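Protein YciF (Escherichia coli, PDB 2GS4) is a stress protein of unsettled function that forms homodimers and, as a rubrerythrin-like member of the ferritin clan, probably binds metal. Local coordinates at residues D59-V62 with N67-I70; A29-A34 with A100-A105. All blocks are in the same frame, centred on the assembly; numbering follows the deposited sequence.

Contact 1. Residues D59-V62 with N67-I70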
loop_
_atom_site.group_PDB
_atom_site.type_symbol
_atom_site.label_atom_id
_atom_site.label_comp_id
_atom_site.label_asym_id
_atom_site.label_seq_id
_atom_site.Cartn_x
_atom_site.Cartn_y
_atom_site.Cartn_z
ATOM N N ASP A 59 1.818 -0.537 20.985
ATOM C CA ASP A 59 2.640 -1.172 22.018
ATOM C C ASP A 59 1.705 -1.928 22.955
ATOM O O ASP A 59 2.023 -3.027 23.423
ATOM C CB ASP A 59 3.429 -0.144 22.834
ATOM C CG ASP A 59 4.404 0.651 21.994
ATOM O OD1 ASP A 59 4.967 0.089 21.034
ATOM O OD2 ASP A 59 4.626 1.837 22.312
ATOM N N GLN A 60 0.544 -1.328 23.207
ATOM C CA GLN A 60 -0.477 -1.922 24.062
ATOM C C GLN A 60 -1.013 -3.211 23.445
ATOM O O GLN A 60 -1.238 -4.195 24.150
ATOM C CB GLN A 60 -1.650 -0.953 24.273
ATOM C CG GLN A 60 -1.408 0.198 25.254
ATOM C CD GLN A 60 -2.668 1.022 25.494
ATOM O OE1 GLN A 60 -3.333 0.885 26.523
ATOM N NE2 GLN A 60 -3.012 1.866 24.531
ATOM N N VAL A 61 -1.232 -3.198 22.129
ATOM C CA VAL A 61 -1.740 -4.375 21.424
ATOM C C VAL A 61 -0.754 -5.515 21.561
ATOM O O VAL A 61 -1.129 -6.663 21.828
ATOM C CB VAL A 61 -1.931 -4.112 19.907
ATOM C CG1 VAL A 61 -2.047 -5.444 19.161
ATOM C CG2 VAL A 61 -3.175 -3.284 19.665
ATOM N N VAL A 62 0.516 -5.192 21.361
ATOM C CA VAL A 62 1.576 -6.175 21.442
ATOM C C VAL A 62 1.659 -6.783 22.845
ATOM O O VAL A 62 1.778 -8.000 22.993
ATOM C CB VAL A 62 2.907 -5.523 21.031
ATOM C CG1 VAL A 62 4.077 -6.418 21.372
ATOM C CG2 VAL A 62 2.880 -5.253 19.525
ATOM N N ASN A 67 2.424 -13.889 22.882
ATOM C CA ASN A 67 3.094 -14.294 21.647
ATOM C C ASN A 67 3.413 -13.154 20.677
ATOM O O ASN A 67 4.272 -13.300 19.807
ATOM C CB ASN A 67 2.219 -15.301 20.917
ATOM C CG ASN A 67 0.874 -14.718 20.552
ATOM O OD1 ASN A 67 0.128 -14.266 21.422
ATOM N ND2 ASN A 67 0.557 -14.713 19.265
ATOM N N LEU A 68 2.724 -12.030 20.811
ATOM C CA LEU A 68 2.940 -10.910 19.903
ATOM C C LEU A 68 4.298 -10.212 20.063
ATOM O O LEU A 68 4.871 -10.181 21.150
ATOM C CB LEU A 68 1.787 -9.905 20.059
ATOM C CG LEU A 68 0.386 -10.489 19.812
ATOM C CD1 LEU A 68 -0.684 -9.413 19.916
ATOM C CD2 LEU A 68 0.352 -11.130 18.436
ATOM N N LYS A 69 4.816 -9.686 18.955
ATOM C CA LYS A 69 6.097 -8.968 18.918
ATOM C C LYS A 69 5.975 -8.044 17.705
ATOM O O LYS A 69 4.994 -8.126 16.986
ATOM C CB LYS A 69 7.269 -9.943 18.692
ATOM C CG LYS A 69 8.664 -9.342 18.977
ATOM C CD LYS A 69 9.812 -10.251 18.520
ATOM C CE LYS A 69 10.208 -10.007 17.062
ATOM N NZ LYS A 69 11.258 -8.954 16.897
ATOM N N ILE A 70 6.926 -7.140 17.495
ATOM C CA ILE A 70 6.887 -6.289 16.307
ATOM C C ILE A 70 8.153 -6.686 15.575
ATOM O O ILE A 70 9.238 -6.619 16.148
ATOM C CB ILE A 70 6.987 -4.764 16.613
ATOM C CG1 ILE A 70 5.704 -4.256 17.268
ATOM C CG2 ILE A 70 7.239 -3.990 15.323
ATOM C CD1 ILE A 70 4.475 -4.419 16.403
#

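Contact 2. Residues A29-A34 with A100-A105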
loop_
_atom_site.group_PDB
_atom_site.type_symbol
_atom_site.label_atom_id
_atom_site.label_comp_id
_atom_site.label_asym_id
_atom_site.label_seq_id
_atom_site.Cartn_x
_atom_site.Cartn_y
_atom_site.Cartn_z
ATOM N N ALA A 29 4.851 16.134 10.088
ATOM C CA ALA A 29 5.494 17.366 10.539
ATOM C C ALA A 29 5.862 18.180 9.302
ATOM O O ALA A 29 5.741 19.409 9.302
ATOM C CB ALA A 29 6.738 17.052 11.345
ATOM N N LYS A 30 6.312 17.496 8.250
ATOM C CA LYS A 30 6.668 18.180 7.012
ATOM C C LYS A 30 5.393 18.736 6.371
ATOM O O LYS A 30 5.372 19.881 5.919
ATOM C CB LYS A 30 7.365 17.235 6.018
ATOM C CG LYS A 30 8.824 16.838 6.331
ATOM C CD LYS A 30 9.485 16.224 5.073
ATOM C CE LYS A 30 10.894 15.672 5.325
ATOM N NZ LYS A 30 11.610 15.295 4.056
ATOM N N LEU A 31 4.325 17.944 6.333
ATOM C CA LEU A 31 3.089 18.434 5.730
ATOM C C LEU A 31 2.558 19.662 6.441
ATOM O O LEU A 31 2.089 20.597 5.795
ATOM C CB LEU A 31 2.005 17.356 5.720
ATOM C CG LEU A 31 2.140 16.252 4.678
ATOM C CD1 LEU A 31 1.158 15.155 5.023
ATOM C CD2 LEU A 31 1.879 16.803 3.275
ATOM N N ALA A 32 2.621 19.670 7.767
ATOM C CA ALA A 32 2.118 20.814 8.502
ATOM C C ALA A 32 2.845 22.102 8.101
ATOM O O ALA A 32 2.247 23.178 8.121
ATOM C CB ALA A 32 2.238 20.570 10.003
ATOM N N ARG A 33 4.125 21.988 7.733
ATOM C CA ARG A 33 4.933 23.145 7.318
ATOM C C ARG A 33 4.857 23.402 5.808
ATOM O O ARG A 33 5.405 24.386 5.316
ATOM C CB ARG A 33 6.417 22.939 7.674
ATOM C CG ARG A 33 6.714 22.727 9.148
ATOM C CD ARG A 33 8.180 22.366 9.432
ATOM N NE ARG A 33 8.304 21.919 10.818
ATOM C CZ ARG A 33 9.249 22.306 11.670
ATOM N NH1 ARG A 33 10.195 23.160 11.294
ATOM N NH2 ARG A 33 9.230 21.853 12.919
ATOM N N ALA A 34 4.187 22.522 5.073
ATOM C CA ALA A 34 4.102 22.674 3.622
ATOM C C ALA A 34 2.975 23.570 3.124
ATOM O O ALA A 34 2.871 23.817 1.919
ATOM C CB ALA A 34 3.988 21.296 2.971
ATOM N N ALA A 100 -5.273 21.625 -2.387
ATOM C CA ALA A 100 -6.192 20.597 -2.875
ATOM C C ALA A 100 -5.411 19.294 -2.999
ATOM O O ALA A 100 -5.891 18.222 -2.629
ATOM C CB ALA A 100 -6.764 20.994 -4.233
ATOM N N ALA A 101 -4.199 19.405 -3.525
ATOM C CA ALA A 101 -3.332 18.251 -3.701
ATOM C C ALA A 101 -2.851 17.709 -2.355
ATOM O O ALA A 101 -2.804 16.503 -2.155
ATOM C CB ALA A 101 -2.139 18.625 -4.571
ATOM N N LEU A 102 -2.500 18.597 -1.434
ATOM C CA LEU A 102 -2.025 18.153 -0.121
ATOM C C LEU A 102 -3.116 17.394 0.626
ATOM O O LEU A 102 -2.872 16.328 1.192
ATOM C CB LEU A 102 -1.527 19.347 0.702
ATOM C CG LEU A 102 -0.222 19.945 0.158
ATOM C CD1 LEU A 102 0.144 21.218 0.919
ATOM C CD2 LEU A 102 0.891 18.919 0.271
ATOM N N ILE A 103 -4.333 17.924 0.593
ATOM C CA ILE A 103 -5.465 17.289 1.245
ATOM C C ILE A 103 -5.746 15.947 0.571
ATOM O O ILE A 103 -5.939 14.935 1.240
ATOM C CB ILE A 103 -6.695 18.205 1.163
ATOM C CG1 ILE A 103 -6.390 19.498 1.925
ATOM C CG2 ILE A 103 -7.929 17.502 1.706
ATOM C CD1 ILE A 103 -7.533 20.472 2.015
ATOM N N ALA A 104 -5.736 15.939 -0.759
ATOM C CA ALA A 104 -5.977 14.716 -1.515
ATOM C C ALA A 104 -4.904 13.665 -1.221
ATOM O O ALA A 104 -5.214 12.483 -1.072
ATOM C CB ALA A 104 -6.027 15.024 -3.014
ATOM N N ALA A 105 -3.648 14.088 -1.144
ATOM C CA ALA A 105 -2.570 13.155 -0.849
ATOM C C ALA A 105 -2.788 12.590 0.549
ATOM O O ALA A 105 -2.623 11.395 0.773
ATOM C CB ALA A 105 -1.221 13.859 -0.938
#

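Contact 1. Residues D59-V62 with N67-I70
Val62 offers its two methyls to two different parts of the 67-70 loop. Val62 CG2 is 3.6 Å from Ile70 CD1, and the two side chains cross at about a right angle. The other branch, CG1, stands anti to the backbone N (chi1 168°). It faces the loop main chain: Val62 CG1 lies 3.9 Å from Leu68 O and 4.1 Å from Lys69 CA. Leu68 points its side chain at the helix, where it meets mostly backbone: Leu68 CB packs 3.5 Å from Val62 O, and Leu68 CD1 lies 3.4 Å from Val61 O. The contact joins the last turn of helix 38-63 to the connection that leads on to helix 76-89 in this ferritin-like helical protein. With an alanine at Val62 both methyl branches are gone, and the end of Ile70 is likely to lose its neighbour and turn more freely. Val61 is buried and takes a smaller share, with Val61 CG1 4.3 Å from Leu68 CD1. Leu14 of helix 6-33 touches both valines, and Leu135 and Leu136 of helix 130-159 also pack on Val61. The CB of Lys69 points away from the helix, and within the loop its NZ bonds to Ile70 O from above the carbonyl plane.

Contact 2. Residues A29-A34 with A100-A105
Two helices of the ferritin-like bundle meet here, a late part of helix 6-33 and an early part of helix 95-126. Leu31 and Leu102 each point toward the other's helix. Leu31 CA and Leu102 CA are 7.8 Å apart, the nearest such pair of the two segments. The touch itself is methyl to methyl, with Leu31 CD2 3.8 Å from Leu102 CD2. The two side chains slide past each other in opposite directions, and CD2 of each makes the contact. Both leucines have CG anti to the carbonyl carbon (chi1 -76° in Leu31, -70° in Leu102), and this brings their branched ends together between the helices.

The second methyl of Leu102 has a different neighbour. Leu102 CD1 lies 3.9 Å from Ala34 O and 4.4 Å from Ala34 CB. Leu102 thus meets two residues three apart in the chain, Leu31 and Ala34, with one branch for each. Ala34 is held in place by its own backbone, since Ala34 N bonds to Leu31 O at 2.9 Å. Its carbonyl oxygen accepts a hydrogen bond from Arg98 NE, so a polar atom close to the leucine methyl has a partner. The side chains that touch are all apolar, and one leucine methyl also rests near that carbonyl oxygen. Both leucines are buried.

Other helices close round this pair. Ile89 of helix 76-89 touches Leu31 and Ala34, while Val88 of the same helix touches Leu102, and Phe44 of helix 38-63 packs on Leu31.

The two contacts lie on opposite sides of the centre of the chain, with their centres 31 Å apart and their nearest atoms about 19 Å apart. They do not touch. Along the chain, contact 1 is nested inside the loop closed by contact 2, which runs from residues 29-34 to residues 100-105. Helices 6-33 and 38-63 follow each other and supply one segment each. Helix 6-33 reaches both sites, because its Leu14 packs at contact 1. Contact 1 packs the loop after helix 38-63 on that helix, while contact 2 brings together two helices distant in sequence. The two thus mark opposite ends of the bundle.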